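Local atomic coordinates of internalin C2 (Listeria monocytogenes serotype 4b str. F2365, PDB entry 4FHO), a protein that probably takes part in adhesion to or invasion of host cells, offering a leucine-rich-repeat surface for binding partners, as in other internalins. Residues Thr117-Ser122 / Val139-Leu144; Tyr161-Asn166 / Thr183-Asp188; Val206-Asn211 / Phe226-Thr231. All coordinates share one frame; numbering follows the deposited sequence.

Contact 1. Residues Thr117-Ser122 / Val139-Leu144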
ATOM      1  N   THR A 117       5.429   2.990  -2.557  1.00 59.06           N
ATOM      2  CA  THR A 117       4.143   2.611  -3.193  1.00 59.05           C
ATOM      3  C   THR A 117       3.451   1.594  -2.295  1.00 61.46           C
ATOM      4  O   THR A 117       4.041   0.553  -1.971  1.00 55.13           O
ATOM      5  CB  THR A 117       4.377   2.045  -4.605  1.00 62.43           C
ATOM      6  OG1 THR A 117       4.968   3.054  -5.439  1.00 67.66           O
ATOM      7  CG2 THR A 117       3.066   1.500  -5.269  1.00 55.67           C
ATOM      8  N   LEU A 118       2.220   1.908  -1.883  1.00 52.86           N
ATOM      9  CA  LEU A 118       1.446   1.062  -0.984  1.00 56.42           C
ATOM     10  C   LEU A 118       0.036   0.865  -1.523  1.00 51.12           C
ATOM     11  O   LEU A 118      -0.664   1.846  -1.759  1.00 56.76           O
ATOM     12  CB  LEU A 118       1.395   1.703   0.406  1.00 57.97           C
ATOM     13  CG  LEU A 118       0.631   0.986   1.508  1.00 56.33           C
ATOM     14  CD1 LEU A 118       1.148  -0.437   1.627  1.00 51.82           C
ATOM     15  CD2 LEU A 118       0.798   1.725   2.836  1.00 50.22           C
ATOM     16  N   ASP A 119      -0.363  -0.381  -1.740  1.00 51.11           N
ATOM     17  CA  ASP A 119      -1.722  -0.705  -2.209  1.00 49.37           C
ATOM     18  C   ASP A 119      -2.487  -1.476  -1.137  1.00 51.34           C
ATOM     19  O   ASP A 119      -2.221  -2.663  -0.904  1.00 50.09           O
ATOM     20  CB  ASP A 119      -1.680  -1.478  -3.520  1.00 49.37           C
ATOM     21  CG  ASP A 119      -3.057  -1.654  -4.169  1.00 58.12           C
ATOM     22  OD1 ASP A 119      -4.121  -1.365  -3.571  1.00 54.08           O
ATOM     23  OD2 ASP A 119      -3.072  -2.106  -5.318  1.00 57.41           O
ATOM     24  N   LEU A 120      -3.471  -0.798  -0.545  1.00 49.90           N
ATOM     25  CA  LEU A 120      -4.347  -1.360   0.483  1.00 48.39           C
ATOM     26  C   LEU A 120      -5.825  -1.396   0.047  1.00 45.55           C
ATOM     27  O   LEU A 120      -6.737  -1.413   0.887  1.00 49.23           O
ATOM     28  CB  LEU A 120      -4.163  -0.600   1.806  1.00 50.75           C
ATOM     29  CG  LEU A 120      -2.761  -0.643   2.413  1.00 58.12           C
ATOM     30  CD1 LEU A 120      -2.709   0.371   3.550  1.00 52.04           C
ATOM     31  CD2 LEU A 120      -2.361  -2.054   2.864  1.00 52.69           C
ATOM     32  N   THR A 121      -6.047  -1.476  -1.275  1.00 49.37           N
ATOM     33  CA  THR A 121      -7.379  -1.645  -1.864  1.00 48.13           C
ATOM     34  C   THR A 121      -8.090  -2.890  -1.311  1.00 49.57           C
ATOM     35  O   THR A 121      -7.498  -3.929  -1.273  1.00 48.24           O
ATOM     36  CB  THR A 121      -7.292  -1.731  -3.403  1.00 48.67           C
ATOM     37  OG1 THR A 121      -6.616  -0.555  -3.911  1.00 49.16           O
ATOM     38  CG2 THR A 121      -8.691  -1.876  -4.026  1.00 51.00           C
ATOM     39  N   SER A 122      -9.327  -2.745  -0.841  1.00 44.61           N
ATOM     40  CA  SER A 122     -10.168  -3.883  -0.397  1.00 52.85           C
ATOM     41  C   SER A 122      -9.482  -4.732   0.668  1.00 50.08           C
ATOM     42  O   SER A 122      -9.311  -5.933   0.480  1.00 48.76           O
ATOM     43  CB  SER A 122     -10.574  -4.763  -1.605  1.00 48.53           C
ATOM     44  OG  SER A 122     -11.189  -3.994  -2.605  1.00 56.70           O
ATOM     45  N   VAL A 139       2.803   6.885  -3.787  1.00 60.11           N
ATOM     46  CA  VAL A 139       1.605   6.292  -4.379  1.00 54.77           C
ATOM     47  C   VAL A 139       0.869   5.509  -3.278  1.00 64.35           C
ATOM     48  O   VAL A 139       1.430   4.579  -2.667  1.00 58.53           O
ATOM     49  CB  VAL A 139       1.994   5.397  -5.579  1.00 57.87           C
ATOM     50  CG1 VAL A 139       0.766   4.761  -6.247  1.00 53.16           C
ATOM     51  CG2 VAL A 139       2.773   6.214  -6.616  1.00 64.27           C
ATOM     52  N   LEU A 140      -0.379   5.896  -3.018  1.00 55.71           N
ATOM     53  CA  LEU A 140      -1.192   5.255  -2.005  1.00 55.97           C
ATOM     54  C   LEU A 140      -2.567   4.918  -2.553  1.00 52.97           C
ATOM     55  O   LEU A 140      -3.269   5.812  -3.008  1.00 54.66           O
ATOM     56  CB  LEU A 140      -1.293   6.155  -0.770  1.00 52.98           C
ATOM     57  CG  LEU A 140      -2.063   5.588   0.430  1.00 61.83           C
ATOM     58  CD1 LEU A 140      -1.545   4.210   0.886  1.00 54.17           C
ATOM     59  CD2 LEU A 140      -2.043   6.580   1.593  1.00 59.85           C
ATOM     60  N   TYR A 141      -2.932   3.631  -2.519  1.00 48.11           N
ATOM     61  CA  TYR A 141      -4.294   3.188  -2.839  1.00 53.06           C
ATOM     62  C   TYR A 141      -5.013   2.760  -1.563  1.00 54.63           C
ATOM     63  O   TYR A 141      -4.617   1.791  -0.922  1.00 52.96           O
ATOM     64  CB  TYR A 141      -4.301   2.022  -3.829  1.00 52.86           C
ATOM     65  CG  TYR A 141      -3.499   2.187  -5.098  1.00 49.43           C
ATOM     66  CD1 TYR A 141      -2.130   1.892  -5.131  1.00 59.52           C
ATOM     67  CD2 TYR A 141      -4.114   2.577  -6.302  1.00 59.99           C
ATOM     68  CE1 TYR A 141      -1.386   2.014  -6.321  1.00 53.56           C
ATOM     69  CE2 TYR A 141      -3.376   2.714  -7.488  1.00 60.43           C
ATOM     70  CZ  TYR A 141      -2.019   2.425  -7.492  1.00 59.78           C
ATOM     71  OH  TYR A 141      -1.287   2.541  -8.645  1.00 64.53           O
ATOM     72  N   LEU A 142      -6.111   3.440  -1.247  1.00 54.50           N
ATOM     73  CA  LEU A 142      -6.957   3.124  -0.094  1.00 53.35           C
ATOM     74  C   LEU A 142      -8.410   2.787  -0.470  1.00 53.17           C
ATOM     75  O   LEU A 142      -9.278   2.778   0.391  1.00 56.91           O
ATOM     76  CB  LEU A 142      -6.913   4.313   0.868  1.00 50.88           C
ATOM     77  CG  LEU A 142      -5.568   4.567   1.562  1.00 63.08           C
ATOM     78  CD1 LEU A 142      -5.632   5.814   2.451  1.00 59.58           C
ATOM     79  CD2 LEU A 142      -5.080   3.384   2.390  1.00 57.71           C
ATOM     80  N   ASP A 143      -8.648   2.440  -1.737  1.00 50.23           N
ATOM     81  CA  ASP A 143     -10.003   2.267  -2.287  1.00 53.86           C
ATOM     82  C   ASP A 143     -10.713   1.058  -1.727  1.00 50.77           C
ATOM     83  O   ASP A 143     -10.065   0.092  -1.385  1.00 49.28           O
ATOM     84  CB  ASP A 143      -9.963   2.076  -3.810  1.00 57.69           C
ATOM     85  CG  ASP A 143      -9.231   3.190  -4.496  1.00 60.61           C
ATOM     86  OD1 ASP A 143      -9.845   4.230  -4.770  1.00 72.72           O
ATOM     87  OD2 ASP A 143      -8.011   3.041  -4.677  1.00 64.81           O
ATOM     88  N   LEU A 144     -12.042   1.133  -1.647  1.00 46.69           N
ATOM     89  CA  LEU A 144     -12.900  -0.027  -1.325  1.00 50.78           C
ATOM     90  C   LEU A 144     -12.664  -0.544   0.121  1.00 50.80           C
ATOM     91  O   LEU A 144     -12.552  -1.736   0.369  1.00 47.82           O
ATOM     92  CB  LEU A 144     -12.755  -1.131  -2.383  1.00 51.11           C
ATOM     93  CG  LEU A 144     -13.108  -0.726  -3.836  1.00 57.16           C
ATOM     94  CD1 LEU A 144     -12.408  -1.597  -4.885  1.00 56.05           C
ATOM     95  CD2 LEU A 144     -14.607  -0.827  -3.960  1.00 52.87           C
TER
HETATM   96  O   HOH W   1      -7.641   0.668  -6.144  1.00 60.90           O
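Strands 117-119 and 139-141 run parallel and in register, pairing T117 with V139, L118 with L140 and D119 with Y141. L118 bonds through both its backbone N and its O: L118 N donates to V139 O, and L118 O accepts from Y141 N at 3.0 Å in a nearly straight bond (170°). Further on, L120 N bonds Y141 O and S122 N bonds D143 O.

D119 carries the polar side. Its CG is anti to the backbone N (chi1 -171°). CB and CG both lie 3.8 Å from Y141 CD1. OD1 comes closest to the partner strand, 3.4 Å from Y141 CB. OD2 lies near Y141 CD1 (4.1 Å), with carboxylate and ring planes 35° apart. OD1 takes T121 OG1 on its syn lone pair at 2.6 Å and T121 N on its anti lone pair at 3.0 Å. The second bond closes an Asx turn, and the two together fix the carboxylate. A water donates to T121 OG1 and D143 OD2. D143 OD2 also bonds S163 OG.

On the face of L118 and L140, L118 CB packs on L140 CD1 and L120 CD1 on L142 CD2. The pair sits mid-sheet, between strands 95-97 and 161-163.

Contact 2. Residues Tyr161-Asn166 / Thr183-Asp188. With SO4 (sulfate ion), chain C.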
ATOM      1  N   TYR A 161       0.163  10.418  -5.974  1.00 62.35           N
ATOM      2  CA  TYR A 161      -1.055   9.688  -6.384  1.00 61.43           C
ATOM      3  C   TYR A 161      -1.759   9.192  -5.139  1.00 62.97           C
ATOM      4  O   TYR A 161      -1.178   8.409  -4.379  1.00 61.38           O
ATOM      5  CB  TYR A 161      -0.666   8.523  -7.288  1.00 65.59           C
ATOM      6  CG  TYR A 161      -1.817   7.771  -7.926  1.00 55.19           C
ATOM      7  CD1 TYR A 161      -2.550   6.834  -7.194  1.00 63.71           C
ATOM      8  CD2 TYR A 161      -2.152   7.956  -9.272  1.00 65.56           C
ATOM      9  CE1 TYR A 161      -3.601   6.131  -7.768  1.00 63.58           C
ATOM     10  CE2 TYR A 161      -3.202   7.238  -9.858  1.00 62.99           C
ATOM     11  CZ  TYR A 161      -3.923   6.333  -9.091  1.00 63.63           C
ATOM     12  OH  TYR A 161      -4.966   5.606  -9.616  1.00 67.02           O
ATOM     13  N   LEU A 162      -2.999   9.642  -4.934  1.00 60.82           N
ATOM     14  CA  LEU A 162      -3.833   9.200  -3.807  1.00 61.32           C
ATOM     15  C   LEU A 162      -5.176   8.726  -4.341  1.00 60.34           C
ATOM     16  O   LEU A 162      -5.889   9.493  -4.973  1.00 67.12           O
ATOM     17  CB  LEU A 162      -4.044  10.320  -2.785  1.00 60.72           C
ATOM     18  CG  LEU A 162      -4.929  10.042  -1.551  1.00 62.27           C
ATOM     19  CD1 LEU A 162      -4.453   8.821  -0.753  1.00 61.17           C
ATOM     20  CD2 LEU A 162      -5.030  11.255  -0.634  1.00 58.27           C
ATOM     21  N   SER A 163      -5.527   7.477  -4.038  1.00 57.06           N
ATOM     22  CA  SER A 163      -6.789   6.901  -4.429  1.00 52.24           C
ATOM     23  C   SER A 163      -7.545   6.494  -3.167  1.00 57.33           C
ATOM     24  O   SER A 163      -7.089   5.627  -2.429  1.00 53.05           O
ATOM     25  CB  SER A 163      -6.510   5.714  -5.343  1.00 62.69           C
ATOM     26  OG  SER A 163      -7.666   5.318  -6.000  1.00 61.47           O
ATOM     27  N   ILE A 164      -8.702   7.118  -2.946  1.00 54.17           N
ATOM     28  CA  ILE A 164      -9.547   6.915  -1.758  1.00 58.85           C
ATOM     29  C   ILE A 164     -11.021   6.655  -2.105  1.00 53.63           C
ATOM     30  O   ILE A 164     -11.896   6.813  -1.253  1.00 55.62           O
ATOM     31  CB  ILE A 164      -9.431   8.112  -0.778  1.00 62.74           C
ATOM     32  CG1 ILE A 164      -9.782   9.438  -1.464  1.00 65.37           C
ATOM     33  CG2 ILE A 164      -8.033   8.164  -0.164  1.00 63.94           C
ATOM     34  CD1 ILE A 164     -10.040  10.571  -0.490  1.00 63.98           C
ATOM     35  N   GLY A 165     -11.290   6.187  -3.326  1.00 57.26           N
ATOM     36  CA  GLY A 165     -12.654   5.910  -3.779  1.00 56.84           C
ATOM     37  C   GLY A 165     -13.346   4.801  -3.014  1.00 56.48           C
ATOM     38  O   GLY A 165     -12.684   3.956  -2.446  1.00 56.38           O
ATOM     39  N   ASN A 166     -14.675   4.851  -2.937  1.00 54.95           N
ATOM     40  CA  ASN A 166     -15.482   3.869  -2.188  1.00 53.99           C
ATOM     41  C   ASN A 166     -15.050   3.757  -0.719  1.00 54.82           C
ATOM     42  O   ASN A 166     -14.616   2.702  -0.264  1.00 53.28           O
ATOM     43  CB  ASN A 166     -15.475   2.502  -2.894  1.00 53.92           C
ATOM     44  CG  ASN A 166     -16.038   2.571  -4.296  1.00 60.86           C
ATOM     45  OD1 ASN A 166     -17.246   2.527  -4.483  1.00 57.60           O
ATOM     46  ND2 ASN A 166     -15.169   2.685  -5.280  1.00 57.62           N
ATOM     47  N   THR A 183      -2.793  13.242  -8.986  1.00 62.21           N
ATOM     48  CA  THR A 183      -4.046  12.494  -9.093  1.00 63.91           C
ATOM     49  C   THR A 183      -4.699  12.328  -7.730  1.00 63.41           C
ATOM     50  O   THR A 183      -4.055  11.859  -6.770  1.00 61.62           O
ATOM     51  CB  THR A 183      -3.820  11.117  -9.736  1.00 65.93           C
ATOM     52  OG1 THR A 183      -3.238  11.290 -11.033  1.00 64.77           O
ATOM     53  CG2 THR A 183      -5.136  10.336  -9.846  1.00 64.68           C
ATOM     54  N   LEU A 184      -5.964  12.744  -7.641  1.00 62.90           N
ATOM     55  CA  LEU A 184      -6.825  12.437  -6.511  1.00 63.10           C
ATOM     56  C   LEU A 184      -8.034  11.723  -7.070  1.00 67.40           C
ATOM     57  O   LEU A 184      -8.812  12.321  -7.801  1.00 70.74           O
ATOM     58  CB  LEU A 184      -7.268  13.679  -5.741  1.00 62.35           C
ATOM     59  CG  LEU A 184      -8.226  13.421  -4.564  1.00 65.60           C
ATOM     60  CD1 LEU A 184      -7.566  12.541  -3.504  1.00 70.52           C
ATOM     61  CD2 LEU A 184      -8.725  14.711  -3.939  1.00 67.17           C
ATOM     62  N   ARG A 185      -8.194  10.451  -6.711  1.00 57.25           N
ATOM     63  CA  ARG A 185      -9.366   9.677  -7.080  1.00 54.47           C
ATOM     64  C   ARG A 185     -10.184   9.428  -5.825  1.00 62.04           C
ATOM     65  O   ARG A 185      -9.708   8.763  -4.905  1.00 59.59           O
ATOM     66  CB  ARG A 185      -8.950   8.378  -7.735  1.00 58.71           C
ATOM     67  CG  ARG A 185      -8.409   8.593  -9.134  1.00 62.33           C
ATOM     68  CD  ARG A 185      -8.080   7.262  -9.745  1.00 65.24           C
ATOM     69  NE  ARG A 185      -7.699   7.396 -11.140  1.00 70.42           N
ATOM     70  CZ  ARG A 185      -7.495   6.376 -11.969  1.00 70.70           C
ATOM     71  NH1 ARG A 185      -7.609   5.103 -11.563  1.00 77.81           N
ATOM     72  NH2 ARG A 185      -7.145   6.631 -13.219  1.00 68.61           N
ATOM     73  N   ALA A 186     -11.393   9.988  -5.789  1.00 60.82           N
ATOM     74  CA  ALA A 186     -12.243   9.983  -4.597  1.00 60.44           C
ATOM     75  C   ALA A 186     -13.724   9.761  -4.909  1.00 56.94           C
ATOM     76  O   ALA A 186     -14.582  10.250  -4.169  1.00 63.25           O
ATOM     77  CB  ALA A 186     -12.034  11.271  -3.811  1.00 57.54           C
ATOM     78  N   ASP A 187     -14.013   8.959  -5.949  1.00 58.86           N
ATOM     79  CA  ASP A 187     -15.412   8.623  -6.307  1.00 58.32           C
ATOM     80  C   ASP A 187     -16.083   7.855  -5.153  1.00 64.77           C
ATOM     81  O   ASP A 187     -15.460   6.981  -4.576  1.00 61.06           O
ATOM     82  CB  ASP A 187     -15.501   7.752  -7.577  1.00 65.28           C
ATOM     83  CG  ASP A 187     -15.139   8.501  -8.864  1.00 67.59           C
ATOM     84  OD1 ASP A 187     -15.044   9.741  -8.856  1.00 71.62           O
ATOM     85  OD2 ASP A 187     -14.974   7.839  -9.920  1.00 62.08           O
ATOM     86  N   ASP A 188     -17.337   8.196  -4.841  1.00 58.79           N
ATOM     87  CA  ASP A 188     -18.178   7.444  -3.892  1.00 62.02           C
ATOM     88  C   ASP A 188     -17.631   7.584  -2.458  1.00 60.19           C
ATOM     89  O   ASP A 188     -17.060   6.672  -1.883  1.00 62.71           O
ATOM     90  CB  ASP A 188     -18.405   5.981  -4.363  1.00 58.34           C
ATOM     91  CG  ASP A 188     -19.521   5.254  -3.587  1.00 74.13           C
ATOM     92  OD1 ASP A 188     -20.096   5.782  -2.610  1.00 68.85           O
ATOM     93  OD2 ASP A 188     -19.801   4.095  -3.944  1.00100.08           O
TER
HETATM   94  S   SO4 C 600      -6.649   2.754 -14.067  1.00119.31           S
HETATM   95  O1  SO4 C 600      -7.681   2.569 -15.123  1.00 93.03           O
HETATM   96  O2  SO4 C 600      -7.258   2.529 -12.735  1.00 91.94           O
HETATM   97  O3  SO4 C 600      -5.530   1.794 -14.258  1.00105.02           O
HETATM   98  O4  SO4 C 600      -6.118   4.134 -14.151  1.00 88.62           O
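L162 and I164 mark the apolar, buried side of this parallel pair. L162 N donates to T183 O, and L162 O accepts from R185 N. I164 N then meets R185 O almost head-on, at 2.7 Å and along the C=O axis. I164 CG1 stands in the crowded position between the backbone N and the carbonyl carbon (chi1 56°), and so comes 3.7 Å from A186 CB. L162 CD2 lies alongside L184 CD1 at 4.0 Å. G165 CA passes within 3.1 Å of D187 O.

The other face is polar and partly exposed. The Y161 ring lies beside T183, with CD2 3.6 Å from T183 CB. R185 runs extended from CG to NE, and Y161 OH sits over one face of its guanidinium, 3.1 Å above the plane. This is packing, as the angle between Y161 OH and R185 NH1 is poor for a hydrogen bond. R185 NE forms a salt bridge with E205. R185 NH1 donates to sulfate O2 at 2.8 Å and R185 NH2 to O4 at 2.9 Å, so the ion, probably from the crystallisation liquor, meets the guanidinium edge. Leucine and other aliphatic side chains inside, with variable residues on the other face of a short parallel strand, are characteristic of leucine-rich repeats.

Contact 3. Residues Val206-Asn211 / Phe226-Thr231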
ATOM      1  N   VAL A 206      -8.787  14.732 -11.148  1.00 72.07           N
ATOM      2  CA  VAL A 206      -9.570  14.734  -9.919  1.00 64.55           C
ATOM      3  C   VAL A 206     -10.866  13.977 -10.180  1.00 65.42           C
ATOM      4  O   VAL A 206     -11.665  14.399 -10.988  1.00 69.98           O
ATOM      5  CB  VAL A 206      -9.843  16.149  -9.413  1.00 69.85           C
ATOM      6  CG1 VAL A 206     -10.499  16.113  -8.033  1.00 73.76           C
ATOM      7  CG2 VAL A 206      -8.543  16.930  -9.315  1.00 73.52           C
ATOM      8  N   HIS A 207     -11.061  12.836  -9.532  1.00 57.93           N
ATOM      9  CA  HIS A 207     -12.280  12.042  -9.698  1.00 61.71           C
ATOM     10  C   HIS A 207     -13.114  12.208  -8.451  1.00 61.55           C
ATOM     11  O   HIS A 207     -12.719  11.765  -7.364  1.00 64.18           O
ATOM     12  CB  HIS A 207     -11.965  10.575  -9.989  1.00 63.66           C
ATOM     13  CG  HIS A 207     -11.476  10.287 -11.395  1.00 64.88           C
ATOM     14  ND1 HIS A 207     -11.312   9.024 -11.845  1.00 64.88           N
ATOM     15  CD2 HIS A 207     -11.126  11.116 -12.435  1.00 63.27           C
ATOM     16  CE1 HIS A 207     -10.874   9.060 -13.114  1.00 72.51           C
ATOM     17  NE2 HIS A 207     -10.772  10.339 -13.478  1.00 63.74           N
ATOM     18  N   LEU A 208     -14.276  12.854  -8.592  1.00 61.31           N
ATOM     19  CA  LEU A 208     -15.181  13.160  -7.471  1.00 61.80           C
ATOM     20  C   LEU A 208     -16.639  12.765  -7.751  1.00 64.95           C
ATOM     21  O   LEU A 208     -17.544  13.386  -7.228  1.00 67.09           O
ATOM     22  CB  LEU A 208     -15.062  14.649  -7.110  1.00 67.62           C
ATOM     23  CG  LEU A 208     -13.734  15.127  -6.500  1.00 74.72           C
ATOM     24  CD1 LEU A 208     -13.656  16.646  -6.543  1.00 74.77           C
ATOM     25  CD2 LEU A 208     -13.522  14.653  -5.082  1.00 68.71           C
ATOM     26  N   LYS A 209     -16.862  11.683  -8.512  1.00 64.57           N
ATOM     27  CA  LYS A 209     -18.227  11.190  -8.809  1.00 66.44           C
ATOM     28  C   LYS A 209     -18.909  10.689  -7.531  1.00 64.55           C
ATOM     29  O   LYS A 209     -18.230  10.286  -6.623  1.00 59.22           O
ATOM     30  CB  LYS A 209     -18.214  10.042  -9.834  1.00 64.91           C
ATOM     31  CG  LYS A 209     -17.645  10.432 -11.191  1.00 66.21           C
ATOM     32  CD  LYS A 209     -17.521   9.262 -12.154  1.00 70.35           C
ATOM     33  CE  LYS A 209     -18.860   8.706 -12.568  1.00 68.19           C
ATOM     34  NZ  LYS A 209     -18.787   8.033 -13.896  1.00 61.92           N
ATOM     35  N   ASP A 210     -20.242  10.746  -7.487  1.00 65.84           N
ATOM     36  CA  ASP A 210     -21.055  10.246  -6.348  1.00 73.75           C
ATOM     37  C   ASP A 210     -20.580  10.797  -4.995  1.00 68.15           C
ATOM     38  O   ASP A 210     -20.403  10.067  -4.023  1.00 64.47           O
ATOM     39  CB  ASP A 210     -21.131   8.705  -6.361  1.00 78.13           C
ATOM     40  CG  ASP A 210     -22.000   8.176  -7.489  1.00101.97           C
ATOM     41  OD1 ASP A 210     -23.226   8.060  -7.286  1.00103.48           O
ATOM     42  OD2 ASP A 210     -21.465   7.883  -8.578  1.00110.59           O
ATOM     43  N   ASN A 211     -20.348  12.105  -4.979  1.00 70.54           N
ATOM     44  CA  ASN A 211     -20.133  12.882  -3.769  1.00 68.71           C
ATOM     45  C   ASN A 211     -21.254  13.928  -3.733  1.00 68.43           C
ATOM     46  O   ASN A 211     -22.159  13.873  -4.560  1.00 80.94           O
ATOM     47  CB  ASN A 211     -18.725  13.476  -3.799  1.00 71.05           C
ATOM     48  CG  ASN A 211     -17.663  12.475  -3.396  1.00 69.61           C
ATOM     49  OD1 ASN A 211     -17.540  12.113  -2.211  1.00 67.20           O
ATOM     50  ND2 ASN A 211     -16.879  12.026  -4.366  1.00 62.25           N
ATOM     51  N   PHE A 226      -6.506  18.394 -16.201  1.00 78.67           N
ATOM     52  CA  PHE A 226      -7.034  17.766 -17.419  1.00 74.80           C
ATOM     53  C   PHE A 226      -8.500  17.369 -17.257  1.00 68.27           C
ATOM     54  O   PHE A 226      -9.257  17.540 -18.208  1.00 77.09           O
ATOM     55  CB  PHE A 226      -6.205  16.562 -17.888  1.00 77.29           C
ATOM     56  CG  PHE A 226      -6.740  15.922 -19.148  1.00 77.04           C
ATOM     57  CD1 PHE A 226      -6.541  16.530 -20.394  1.00 74.96           C
ATOM     58  CD2 PHE A 226      -7.502  14.745 -19.085  1.00 72.93           C
ATOM     59  CE1 PHE A 226      -7.057  15.965 -21.558  1.00 73.55           C
ATOM     60  CE2 PHE A 226      -8.023  14.178 -20.254  1.00 73.64           C
ATOM     61  CZ  PHE A 226      -7.801  14.785 -21.483  1.00 74.22           C
ATOM     62  N   ILE A 227      -8.886  16.821 -16.103  1.00 74.29           N
ATOM     63  CA  ILE A 227     -10.267  16.366 -15.873  1.00 71.25           C
ATOM     64  C   ILE A 227     -10.674  16.379 -14.406  1.00 68.39           C
ATOM     65  O   ILE A 227      -9.898  15.995 -13.522  1.00 64.93           O
ATOM     66  CB  ILE A 227     -10.528  14.974 -16.517  1.00 73.55           C
ATOM     67  CG1 ILE A 227     -12.034  14.660 -16.596  1.00 75.22           C
ATOM     68  CG2 ILE A 227      -9.741  13.867 -15.825  1.00 65.54           C
ATOM     69  CD1 ILE A 227     -12.351  13.343 -17.288  1.00 77.60           C
ATOM     70  N   VAL A 228     -11.878  16.885 -14.159  1.00 66.65           N
ATOM     71  CA  VAL A 228     -12.597  16.703 -12.903  1.00 69.29           C
ATOM     72  C   VAL A 228     -13.883  15.986 -13.257  1.00 66.05           C
ATOM     73  O   VAL A 228     -14.550  16.402 -14.204  1.00 71.66           O
ATOM     74  CB  VAL A 228     -12.964  18.031 -12.230  1.00 74.74           C
ATOM     75  CG1 VAL A 228     -13.603  17.755 -10.880  1.00 71.10           C
ATOM     76  CG2 VAL A 228     -11.733  18.907 -12.064  1.00 82.00           C
ATOM     77  N   THR A 229     -14.246  14.944 -12.513  1.00 63.71           N
ATOM     78  CA  THR A 229     -15.501  14.224 -12.743  1.00 68.01           C
ATOM     79  C   THR A 229     -16.432  14.399 -11.548  1.00 72.70           C
ATOM     80  O   THR A 229     -15.974  14.425 -10.404  1.00 73.37           O
ATOM     81  CB  THR A 229     -15.264  12.738 -13.039  1.00 64.80           C
ATOM     82  OG1 THR A 229     -14.656  12.119 -11.918  1.00 60.63           O
ATOM     83  CG2 THR A 229     -14.334  12.584 -14.268  1.00 63.45           C
ATOM     84  N   LEU A 230     -17.728  14.530 -11.834  1.00 69.30           N
ATOM     85  CA  LEU A 230     -18.788  14.576 -10.821  1.00 73.71           C
ATOM     86  C   LEU A 230     -19.990  13.763 -11.290  1.00 74.45           C
ATOM     87  O   LEU A 230     -20.025  13.315 -12.429  1.00 73.78           O
ATOM     88  CB  LEU A 230     -19.242  16.021 -10.607  1.00 79.24           C
ATOM     89  CG  LEU A 230     -18.258  17.053 -10.044  1.00 77.15           C
ATOM     90  CD1 LEU A 230     -18.819  18.467 -10.209  1.00 75.60           C
ATOM     91  CD2 LEU A 230     -17.932  16.787  -8.586  1.00 74.57           C
ATOM     92  N   THR A 231     -20.947  13.549 -10.389  1.00 74.80           N
ATOM     93  CA  THR A 231     -22.336  13.205 -10.746  1.00 84.64           C
ATOM     94  C   THR A 231     -23.329  14.072  -9.953  1.00 96.38           C
ATOM     95  O   THR A 231     -22.939  14.880  -9.110  1.00105.00           O
ATOM     96  CB  THR A 231     -22.646  11.730 -10.482  1.00 80.45           C
ATOM     97  OG1 THR A 231     -22.362  11.430  -9.115  1.00 82.44           O
ATOM     98  CG2 THR A 231     -21.823  10.836 -11.397  1.00 81.22           C
ATOM     99  OXT THR A 231     -24.548  13.994 -10.129  1.00104.61           O
TER
HETATM  100  O   HOH W   2     -20.388  13.848  -7.544  1.00 62.66           O
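T229 makes the closest side-chain approach to H207. Its OG1 takes the crowded position between the backbone N and the carbonyl carbon (chi1 63°). There it lies 3.7 Å from H207 CB and 3.5 Å from K209 CG, and it accepts a weak bond from L208 N. The stronger bond of L208 N goes to T229 O at 2.9 Å, with the donor 31° out of the carbonyl plane. The bond from V206 N to I227 O is nearly straight (172°), and T229 N returns to V206 O. On the face of V206 and V228, V206 CB lies 4.3 Å from V228 CG2. Further along, L208 CB meets L230 CD2 at 3.9 Å.

This pair ends the parallel sheet of the leucine-rich repeats, and 227-229 is its last strand, at the C-terminal edge.

In T231, the C-terminal residue, OG1 accepts from D210 N at 2.8 Å. Its CG2 rests 3.8 Å from K209 CE, just past the bend at chi3. A water accepts from T231 N and N211 N and donates to L208 O. N211 ND2 also donates to L208 O, weakly, and to A186 O. Behind K209, its backbone N is held by D187 OD1 of the preceding turn.

The three contacts come in series along the chain and belong to one parallel sheet, whose strands follow each other in sequence order. Centres of contacts 1 and 2 are about 10 Å apart, as are those of contacts 2 and 3; contacts 1 and 3 are about 19 Å apart and do not touch. Contact 1 joins contact 2 directly, since strands 139-141 and 161-163 are neighbours. Contact 2 joins contact 3 through strands 183-185 and 205-207. Contact 1 lies near the chain's centre and contact 3 at its C-terminal end. The same parallel pairing, repeated, builds the elongated leucine-rich-repeat domain, consistent with a long surface for binding.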